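Local structure of putative diflavin flavoprotein A 5 (Nostoc sp. PCC 7120, 4FEK) at residues Leu85-Pro90 and Pro154-Gly159; Cys110-Ala115 and Ile129-Gly134. The protein probably transfers electrons from NADH to oxygen, reducing it to water, this chain being the N-terminal metallo-beta-lactamase-like part of a flavodiiron protein. All blocks are in the same frame, centred on the assembly; numbering follows the deposited sequence.

Contact 1: residues Leu85-Pro90 and Pro154-Gly159; sequences LGHFSP and PRWPAG. With PO4 (phosphate ion), chain E.
Two loops of the metallo-beta-lactamase-like fold meet here: 85-90 follows strand 80-84 of the larger sheet, and 154-159 leads into strand 160-164 of the smaller one, so the contact joins the two sheets. No direct hydrogen bond crosses it. In the tight part a type I turn from Trp156 to Gly159, closed by Gly159 N on Trp156 O, sets Gly159 CA against Gly86 O, a CA-H...O contact of 3.3 Å; beside it a buried water donates to Leu85 O and Ala158 O. The Trp156 indole, running alongside the His87 imidazole, turns an edge toward one of its faces, a T-shaped pair with planes at 68°; CD1 of Trp156 comes 3.7 Å from CD2 of His87. His87 CG sits in the crowded position between backbone N and carbonyl carbon (chi1 74°). Its ND1 is hydrogen-bonded to Asp173 OD2 and its NE2 to a phosphate, which sets the ring's rotation; the imidazole may be protonated. The looser side opens to solvent at Arg155, where a water joins Ser89 OG to Arg155 NH1 and the guanidinium lies with a face over Trp156 CZ2. The phosphate, probably from the crystallisation liquor, is also held by Asn91, Arg92 and Lys174; this loop borders the metal site in the fold, so it probably marks the diiron region. Its O3 accepts from His87 NE2 at 3.0 Å and Ser89 OG at 2.6 Å.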
loop_
_atom_site.group_PDB
_atom_site.type_symbol
_atom_site.label_atom_id
_atom_site.label_comp_id
_atom_site.label_asym_id
_atom_site.label_seq_id
_atom_site.Cartn_x
_atom_site.Cartn_y
_atom_site.Cartn_z
ATOM N N LEU A 85 2.171 -7.443 -2.168
ATOM C CA LEU A 85 0.797 -6.955 -2.285
ATOM C C LEU A 85 0.198 -6.666 -0.921
ATOM O O LEU A 85 0.146 -7.555 -0.056
ATOM C CB LEU A 85 -0.062 -8.008 -2.971
ATOM C CG LEU A 85 0.415 -8.484 -4.339
ATOM C CD1 LEU A 85 -0.654 -9.356 -4.948
ATOM C CD2 LEU A 85 0.700 -7.272 -5.204
ATOM N N GLY A 86 -0.301 -5.448 -0.732
ATOM C CA GLY A 86 -0.933 -5.107 0.537
ATOM C C GLY A 86 -2.368 -5.638 0.616
ATOM O O GLY A 86 -2.979 -5.632 1.681
ATOM N N HIS A 87 -2.913 -6.039 -0.527
ATOM C CA HIS A 87 -4.250 -6.657 -0.629
ATOM C C HIS A 87 -4.421 -7.107 -2.069
ATOM O O HIS A 87 -3.530 -6.860 -2.885
ATOM C CB HIS A 87 -5.364 -5.666 -0.258
ATOM C CG HIS A 87 -5.619 -4.623 -1.296
ATOM N ND1 HIS A 87 -4.867 -3.475 -1.399
ATOM C CD2 HIS A 87 -6.547 -4.554 -2.281
ATOM C CE1 HIS A 87 -5.313 -2.745 -2.406
ATOM N NE2 HIS A 87 -6.342 -3.374 -2.948
ATOM N N PHE A 88 -5.546 -7.756 -2.388
ATOM C CA PHE A 88 -5.825 -8.184 -3.762
ATOM C C PHE A 88 -7.075 -7.527 -4.368
ATOM O O PHE A 88 -8.146 -7.586 -3.789
ATOM C CB PHE A 88 -5.983 -9.705 -3.851
ATOM C CG PHE A 88 -6.220 -10.198 -5.255
ATOM C CD1 PHE A 88 -5.154 -10.507 -6.078
ATOM C CD2 PHE A 88 -7.509 -10.327 -5.754
ATOM C CE1 PHE A 88 -5.362 -10.947 -7.382
ATOM C CE2 PHE A 88 -7.725 -10.760 -7.057
ATOM C CZ PHE A 88 -6.652 -11.072 -7.868
ATOM N N SER A 89 -6.938 -6.940 -5.555
ATOM C CA SER A 89 -8.097 -6.447 -6.299
ATOM C C SER A 89 -7.931 -6.775 -7.774
ATOM O O SER A 89 -6.840 -6.610 -8.328
ATOM C CB SER A 89 -8.266 -4.933 -6.135
ATOM O OG SER A 89 -8.842 -4.621 -4.873
ATOM N N PRO A 90 -9.010 -7.236 -8.407
ATOM C CA PRO A 90 -8.982 -7.616 -9.821
ATOM C C PRO A 90 -8.600 -6.461 -10.742
ATOM O O PRO A 90 -8.058 -6.722 -11.814
ATOM C CB PRO A 90 -10.410 -8.117 -10.094
ATOM C CG PRO A 90 -11.216 -7.715 -8.918
ATOM C CD PRO A 90 -10.286 -7.588 -7.760
ATOM N N PRO A 154 -13.085 -8.489 6.563
ATOM C CA PRO A 154 -14.101 -8.888 5.586
ATOM C C PRO A 154 -13.940 -8.173 4.240
ATOM O O PRO A 154 -14.054 -8.803 3.188
ATOM C CB PRO A 154 -15.412 -8.489 6.273
ATOM C CG PRO A 154 -15.096 -8.623 7.740
ATOM C CD PRO A 154 -13.681 -8.130 7.868
ATOM N N ARG A 155 -13.632 -6.884 4.270
ATOM C CA ARG A 155 -13.393 -6.110 3.052
ATOM C C ARG A 155 -12.084 -6.491 2.325
ATOM O O ARG A 155 -12.037 -6.562 1.083
ATOM C CB ARG A 155 -13.396 -4.622 3.397
ATOM C CG ARG A 155 -13.055 -3.700 2.250
ATOM C CD ARG A 155 -14.165 -3.665 1.223
ATOM N NE ARG A 155 -13.906 -2.667 0.188
ATOM C CZ ARG A 155 -13.029 -2.819 -0.800
ATOM N NH1 ARG A 155 -12.307 -3.933 -0.889
ATOM N NH2 ARG A 155 -12.867 -1.856 -1.697
ATOM N N TRP A 156 -11.014 -6.716 3.100
ATOM C CA TRP A 156 -9.716 -7.148 2.553
ATOM C C TRP A 156 -9.172 -8.384 3.276
ATOM O O TRP A 156 -8.338 -8.272 4.170
ATOM C CB TRP A 156 -8.658 -6.021 2.601
ATOM C CG TRP A 156 -9.037 -4.789 1.852
ATOM C CD1 TRP A 156 -8.977 -4.591 0.491
ATOM C CD2 TRP A 156 -9.534 -3.572 2.414
ATOM N NE1 TRP A 156 -9.413 -3.324 0.183
ATOM C CE2 TRP A 156 -9.756 -2.678 1.345
ATOM C CE3 TRP A 156 -9.833 -3.155 3.729
ATOM C CZ2 TRP A 156 -10.259 -1.392 1.541
ATOM C CZ3 TRP A 156 -10.333 -1.869 3.921
ATOM C CH2 TRP A 156 -10.536 -1.007 2.836
ATOM N N PRO A 157 -9.634 -9.580 2.882
ATOM C CA PRO A 157 -9.188 -10.814 3.543
ATOM C C PRO A 157 -7.677 -10.973 3.454
ATOM O O PRO A 157 -7.075 -11.584 4.332
ATOM C CB PRO A 157 -9.906 -11.926 2.744
ATOM C CG PRO A 157 -11.159 -11.207 2.183
ATOM C CD PRO A 157 -10.671 -9.817 1.864
ATOM N N ALA A 158 -7.065 -10.395 2.421
ATOM C CA ALA A 158 -5.629 -10.531 2.233
ATOM C C ALA A 158 -4.872 -9.257 2.623
ATOM O O ALA A 158 -3.723 -9.050 2.209
ATOM C CB ALA A 158 -5.330 -10.910 0.761
ATOM N N GLY A 159 -5.522 -8.391 3.396
ATOM C CA GLY A 159 -4.873 -7.180 3.885
ATOM C C GLY A 159 -3.569 -7.495 4.585
ATOM O O GLY A 159 -3.505 -8.403 5.393
HETATM P P PO4 E . -8.274 -1.016 -5.627
HETATM O O1 PO4 E . -7.340 -1.704 -6.628
HETATM O O2 PO4 E . -9.538 -0.697 -6.353
HETATM O O3 PO4 E . -8.522 -2.014 -4.531
HETATM O O4 PO4 E . -7.598 0.247 -5.150
HETATM O O HOH W 1 -1.736 -9.591 0.389
HETATM O O HOH W 2 -10.546 -7.541 -1.303
HETATM O O HOH W 3 -10.378 -5.484 -3.071
#

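Contact 2: residues Cys110-Ala115 and Ile129-Gly134; sequences CSLPAA and ILPMRG
Ile129, at the start of strand 129-132, points its CB at segment 110-115, and the side chain forks there. CG2, anti to the backbone N, reaches Cys110 SG at 3.7 Å and lies 4.1 Å from Ala115 CB. The other branch runs through CG1, anti to the carbonyl carbon (chi1 -54°), and extends to CD1, whose tip ends 3.7 Å from the carbonyl Ala115 O. Strand 107-111, helix 112-121 and strand 129-132 form a beta-alpha-beta unit, so this one side chain touches both the first strand and the helix of the crossover that leads to its own strand. Between the parallel strands Met132 N, of a selenomethionine, donates to Cys110 O at 2.7 Å, nearly along the C=O axis. The partner bond, from Cys110 N to Leu130 O, is longer at 3.3 Å, and its donor stands above the carbonyl plane. Where the strand passes into the helix, a water accepts from Leu112 N and donates to Ser111 OG and Met132 O, tying the two segments together past the last direct bond. On the exposed flank Leu112 crosses Pro131 obliquely, its CD2 3.6 Å from Pro131 CB and 3.9 Å from Arg133 NH1.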
loop_
_atom_site.group_PDB
_atom_site.type_symbol
_atom_site.label_atom_id
_atom_site.label_comp_id
_atom_site.label_asym_id
_atom_site.label_seq_id
_atom_site.Cartn_x
_atom_site.Cartn_y
_atom_site.Cartn_z
ATOM N N CYS A 110 2.375 -12.188 -0.736
ATOM C CA CYS A 110 1.043 -11.745 -0.360
ATOM C C CYS A 110 0.604 -12.465 0.890
ATOM O O CYS A 110 1.240 -13.418 1.327
ATOM C CB CYS A 110 0.034 -12.024 -1.486
ATOM S SG CYS A 110 -0.067 -13.782 -1.982
ATOM N N SER A 111 -0.489 -11.991 1.465
ATOM C CA SER A 111 -1.125 -12.726 2.526
ATOM C C SER A 111 -1.818 -13.921 1.875
ATOM O O SER A 111 -2.301 -13.851 0.733
ATOM C CB SER A 111 -2.123 -11.847 3.299
ATOM O OG SER A 111 -2.736 -12.608 4.333
ATOM N N LEU A 112 -1.840 -15.020 2.614
ATOM C CA LEU A 112 -2.393 -16.294 2.163
ATOM C C LEU A 112 -3.732 -16.227 1.391
ATOM O O LEU A 112 -3.860 -16.867 0.349
ATOM C CB LEU A 112 -2.485 -17.243 3.368
ATOM C CG LEU A 112 -2.505 -18.758 3.185
ATOM C CD1 LEU A 112 -3.921 -19.235 2.958
ATOM C CD2 LEU A 112 -1.618 -19.178 2.036
ATOM N N PRO A 113 -4.725 -15.453 1.878
ATOM C CA PRO A 113 -5.977 -15.425 1.110
ATOM C C PRO A 113 -5.868 -14.842 -0.300
ATOM O O PRO A 113 -6.796 -15.066 -1.072
ATOM C CB PRO A 113 -6.898 -14.548 1.968
ATOM C CG PRO A 113 -6.359 -14.691 3.344
ATOM C CD PRO A 113 -4.880 -14.798 3.191
ATOM N N ALA A 114 -4.789 -14.123 -0.632
ATOM C CA ALA A 114 -4.611 -13.607 -1.987
ATOM C C ALA A 114 -3.977 -14.634 -2.945
ATOM O O ALA A 114 -4.036 -14.467 -4.170
ATOM C CB ALA A 114 -3.752 -12.326 -1.977
ATOM N N ALA A 115 -3.348 -15.671 -2.398
ATOM C CA ALA A 115 -2.588 -16.601 -3.243
ATOM C C ALA A 115 -3.482 -17.316 -4.261
ATOM O O ALA A 115 -3.122 -17.437 -5.440
ATOM C CB ALA A 115 -1.806 -17.606 -2.395
ATOM N N ILE A 129 4.667 -17.696 -6.085
ATOM C CA ILE A 129 4.021 -16.958 -4.998
ATOM C C ILE A 129 4.602 -17.334 -3.635
ATOM O O ILE A 129 4.775 -18.514 -3.319
ATOM C CB ILE A 129 2.494 -17.184 -4.991
ATOM C CG1 ILE A 129 1.904 -16.850 -6.355
ATOM C CG2 ILE A 129 1.815 -16.353 -3.902
ATOM C CD1 ILE A 129 0.470 -17.156 -6.454
ATOM N N LEU A 130 4.904 -16.318 -2.835
ATOM C CA LEU A 130 5.388 -16.518 -1.479
ATOM C C LEU A 130 4.337 -16.002 -0.481
ATOM O O LEU A 130 4.281 -14.810 -0.172
ATOM C CB LEU A 130 6.701 -15.776 -1.305
ATOM C CG LEU A 130 7.431 -15.883 0.025
ATOM C CD1 LEU A 130 7.432 -17.317 0.530
ATOM C CD2 LEU A 130 8.848 -15.371 -0.162
ATOM N N PRO A 131 3.469 -16.888 0.002
ATOM C CA PRO A 131 2.491 -16.358 0.969
ATOM C C PRO A 131 3.120 -16.072 2.341
ATOM O O PRO A 131 4.022 -16.782 2.772
ATOM C CB PRO A 131 1.424 -17.451 1.037
ATOM C CG PRO A 131 2.100 -18.694 0.533
ATOM C CD PRO A 131 3.172 -18.270 -0.420
HETATM N N MSE A 132 2.684 -15.004 2.997
HETATM C CA MSE A 132 3.261 -14.656 4.292
HETATM C C MSE A 132 2.196 -14.775 5.384
HETATM O O MSE A 132 1.159 -14.112 5.340
HETATM C CB MSE A 132 3.889 -13.252 4.275
HETATM C CG MSE A 132 5.068 -13.095 3.308
HETATM SE SE MSE A 132 6.645 -14.183 3.738
HETATM C CE MSE A 132 7.958 -13.288 2.609
ATOM N N ARG A 133 2.450 -15.642 6.350
ATOM C CA ARG A 133 1.458 -15.934 7.392
ATOM C C ARG A 133 1.735 -15.130 8.680
ATOM O O ARG A 133 0.937 -15.140 9.611
ATOM C CB ARG A 133 1.410 -17.450 7.662
ATOM C CG ARG A 133 0.657 -18.265 6.591
ATOM C CD ARG A 133 1.047 -19.765 6.535
ATOM N NE ARG A 133 2.222 -19.942 5.683
ATOM C CZ ARG A 133 2.234 -20.567 4.509
ATOM N NH1 ARG A 133 1.139 -21.142 4.027
ATOM N NH2 ARG A 133 3.366 -20.643 3.828
ATOM N N GLY A 134 2.870 -14.445 8.734
ATOM C CA GLY A 134 3.177 -13.597 9.874
ATOM C C GLY A 134 4.382 -14.013 10.701
ATOM O O GLY A 134 4.914 -13.216 11.464
HETATM O O HOH W 4 -1.201 -14.673 5.342
#

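How the contacts relate
Contact 2 is nested along the chain inside the loop closed by contact 1, and their centres lie about 11 Å apart. Contact 1 is the buried one, joining loops from the two sheets; contact 2 is partly buried and sits at the margin of the larger sheet, where 129-132 is an edge strand. Their chemistry follows: contact 2 has direct backbone hydrogen bonds and aliphatic packing, whereas contact 1 has no direct hydrogen bond and depends on an aromatic pair, a CA-H...O contact and water bridges, with a phosphate bound on the 85-90 side. Helix 112-121 links them, since Ala114 CB packs 3.5 Å from Ala158 CB and 3.9 Å from Phe88 CB, while Pro113 CG meets Pro157 O.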